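Local coordinates for protein E (Haemophilus influenzae, PDB 3ZH5) that acts as a multifunctional adhesin that binds host epithelial cells and host proteins including vitronectin, laminin and plasminogen, at residues L54-E59 with T85-E90. Residues are numbered along the deposited sequence; the frame is centred on the assembly and turned at random.
Sequences LYVYPE and TDFYDE
Val56 and Leu54 pack against the ring of Phe87, joining the close of strand 53-54 and the loop after it to strand 79-88. Val56 meets the ring with both methyl groups. Its CG1 sits over one face, 4.2 Å from the ring centroid and 18° off the normal, in a CH-pi contact offset toward the CD2-CE2 side of the rim. The other methyl, CG2, is held between the backbone N and the carbonyl carbon and reaches the root of the ring, 3.7 Å from Phe87 CG and equally near its CB. Leu54 adds one branch: its CD1 lies 3.8 Å from Phe87 CE1, the two side chains crossing obliquely. Thr85 CG2 lies over the opposite face, also offset toward the rim, so the ring has a methyl group on each side.

The second part is a close approach without a hydrogen bond. Tyr57 extends its hydroxyl to the backbone of Tyr88 and Asp89, where the chain turns a corner. Its OH is 3.2 Å from Tyr88 C, which lies at the ring edge, and 3.5 Å from Asp89 CB. The amide is also near, OH to Asp89 N being 3.0 Å, but the angle is poor. The hydroxyl bonds instead to Leu96 O, while Asp89 OD1 accepts from Leu96 N; one residue, just before strand 97-98, thus binds both side chains.

These contacts pack the loop between strands 53-54 and 64-74 against strand 79-88, through an aliphatic-aromatic cluster and the Tyr57 ring, in the antiparallel sheet of this member of the surface-adhesin protein E family.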
loop_
_atom_site.group_PDB
_atom_site.type_symbol
_atom_site.label_atom_id
_atom_site.label_comp_id
_atom_site.label_asym_id
_atom_site.label_seq_id
_atom_site.Cartn_x
_atom_site.Cartn_y
_atom_site.Cartn_z
ATOM N N LEU A 54 -3.757 6.094 -14.851
ATOM C CA LEU A 54 -2.396 5.980 -15.358
ATOM C C LEU A 54 -2.403 5.015 -16.531
ATOM O O LEU A 54 -2.899 3.903 -16.420
ATOM C CB LEU A 54 -1.442 5.488 -14.269
ATOM C CG LEU A 54 -1.282 6.402 -13.053
ATOM C CD1 LEU A 54 -0.276 5.799 -12.073
ATOM C CD2 LEU A 54 -0.870 7.811 -13.459
ATOM N N TYR A 55 -1.887 5.460 -17.666
ATOM C CA TYR A 55 -1.852 4.629 -18.859
ATOM C C TYR A 55 -0.550 3.855 -18.885
ATOM O O TYR A 55 0.439 4.302 -19.470
ATOM C CB TYR A 55 -1.994 5.488 -20.111
ATOM C CG TYR A 55 -3.329 6.190 -20.199
ATOM C CD1 TYR A 55 -3.568 7.358 -19.498
ATOM C CD2 TYR A 55 -4.349 5.675 -20.979
ATOM C CE1 TYR A 55 -4.793 7.999 -19.576
ATOM C CE2 TYR A 55 -5.563 6.300 -21.068
ATOM C CZ TYR A 55 -5.785 7.460 -20.365
ATOM O OH TYR A 55 -7.009 8.077 -20.456
ATOM N N VAL A 56 -0.571 2.686 -18.250
ATOM C CA VAL A 56 0.629 1.874 -18.055
ATOM C C VAL A 56 0.505 0.498 -18.703
ATOM O O VAL A 56 1.270 -0.407 -18.402
ATOM C CB VAL A 56 0.918 1.659 -16.552
ATOM C CG1 VAL A 56 1.551 2.896 -15.945
ATOM C CG2 VAL A 56 -0.357 1.280 -15.794
ATOM N N TYR A 57 -0.466 0.346 -19.591
ATOM C CA TYR A 57 -0.761 -0.942 -20.177
ATOM C C TYR A 57 -0.262 -0.979 -21.589
ATOM O O TYR A 57 0.060 0.071 -22.147
ATOM C CB TYR A 57 -2.263 -1.166 -20.156
ATOM C CG TYR A 57 -2.772 -1.505 -18.790
ATOM C CD1 TYR A 57 -3.060 -0.501 -17.875
ATOM C CD2 TYR A 57 -2.958 -2.818 -18.404
ATOM C CE1 TYR A 57 -3.519 -0.798 -16.620
ATOM C CE2 TYR A 57 -3.419 -3.123 -17.149
ATOM C CZ TYR A 57 -3.698 -2.108 -16.261
ATOM O OH TYR A 57 -4.159 -2.419 -15.013
ATOM N N PRO A 58 -0.209 -2.188 -22.175
ATOM C CA PRO A 58 0.241 -2.398 -23.549
ATOM C C PRO A 58 -0.574 -1.541 -24.488
ATOM O O PRO A 58 -0.036 -0.912 -25.396
ATOM C CB PRO A 58 -0.071 -3.876 -23.788
ATOM C CG PRO A 58 -1.151 -4.201 -22.801
ATOM C CD PRO A 58 -0.755 -3.430 -21.603
ATOM N N GLU A 59 -1.879 -1.505 -24.245
ATOM C CA GLU A 59 -2.775 -0.731 -25.072
ATOM C C GLU A 59 -2.966 0.646 -24.460
ATOM O O GLU A 59 -3.312 0.783 -23.277
ATOM C CB GLU A 59 -4.111 -1.437 -25.220
ATOM C CG GLU A 59 -4.686 -1.313 -26.617
ATOM C CD GLU A 59 -6.170 -1.056 -26.607
ATOM O OE1 GLU A 59 -6.723 -0.858 -25.503
ATOM O OE2 GLU A 59 -6.782 -1.050 -27.699
ATOM N N THR A 85 5.642 -2.758 -7.105
ATOM C CA THR A 85 4.462 -2.021 -7.491
ATOM C C THR A 85 3.765 -2.694 -8.641
ATOM O O THR A 85 4.393 -3.076 -9.616
ATOM C CB THR A 85 4.827 -0.604 -7.944
ATOM O OG1 THR A 85 5.383 0.113 -6.838
ATOM C CG2 THR A 85 3.603 0.109 -8.444
ATOM N N ASP A 86 2.453 -2.855 -8.495
ATOM C CA ASP A 86 1.620 -3.396 -9.550
ATOM C C ASP A 86 0.461 -2.449 -9.784
ATOM O O ASP A 86 -0.120 -1.916 -8.826
ATOM C CB ASP A 86 1.100 -4.779 -9.135
ATOM C CG ASP A 86 2.205 -5.839 -9.121
ATOM O OD1 ASP A 86 2.645 -6.229 -10.231
ATOM O OD2 ASP A 86 2.636 -6.264 -8.016
ATOM N N PHE A 87 0.117 -2.222 -11.046
ATOM C CA PHE A 87 -1.042 -1.397 -11.353
ATOM C C PHE A 87 -2.211 -2.280 -11.723
ATOM O O PHE A 87 -2.030 -3.303 -12.341
ATOM C CB PHE A 87 -0.741 -0.450 -12.505
ATOM C CG PHE A 87 0.415 0.461 -12.246
ATOM C CD1 PHE A 87 0.254 1.601 -11.480
ATOM C CD2 PHE A 87 1.654 0.191 -12.786
ATOM C CE1 PHE A 87 1.309 2.443 -11.247
ATOM C CE2 PHE A 87 2.713 1.034 -12.550
ATOM C CZ PHE A 87 2.539 2.163 -11.782
ATOM N N TYR A 88 -3.418 -1.874 -11.354
ATOM C CA TYR A 88 -4.606 -2.650 -11.682
ATOM C C TYR A 88 -5.666 -1.773 -12.295
ATOM O O TYR A 88 -5.718 -0.573 -12.027
ATOM C CB TYR A 88 -5.159 -3.323 -10.433
ATOM C CG TYR A 88 -4.257 -4.418 -9.913
ATOM C CD1 TYR A 88 -3.252 -4.142 -8.999
ATOM C CD2 TYR A 88 -4.417 -5.725 -10.338
ATOM C CE1 TYR A 88 -2.434 -5.143 -8.521
ATOM C CE2 TYR A 88 -3.587 -6.739 -9.875
ATOM C CZ TYR A 88 -2.600 -6.439 -8.967
ATOM O OH TYR A 88 -1.778 -7.437 -8.490
ATOM N N ASP A 89 -6.522 -2.369 -13.117
ATOM C CA ASP A 89 -7.491 -1.583 -13.862
ATOM C C ASP A 89 -8.831 -1.497 -13.139
ATOM O O ASP A 89 -9.784 -0.933 -13.675
ATOM C CB ASP A 89 -7.670 -2.135 -15.281
ATOM C CG ASP A 89 -8.618 -3.321 -15.340
ATOM O OD1 ASP A 89 -8.786 -4.006 -14.306
ATOM O OD2 ASP A 89 -9.190 -3.569 -16.427
ATOM N N GLU A 90 -8.898 -2.070 -11.936
ATOM C CA GLU A 90 -10.053 -1.893 -11.045
ATOM C C GLU A 90 -9.566 -1.324 -9.709
ATOM O O GLU A 90 -8.376 -1.405 -9.405
ATOM C CB GLU A 90 -10.776 -3.228 -10.815
ATOM C CG GLU A 90 -11.480 -3.777 -12.037
ATOM C CD GLU A 90 -11.589 -5.290 -12.016
ATOM O OE1 GLU A 90 -11.608 -5.872 -10.913
ATOM O OE2 GLU A 90 -11.645 -5.901 -13.103
#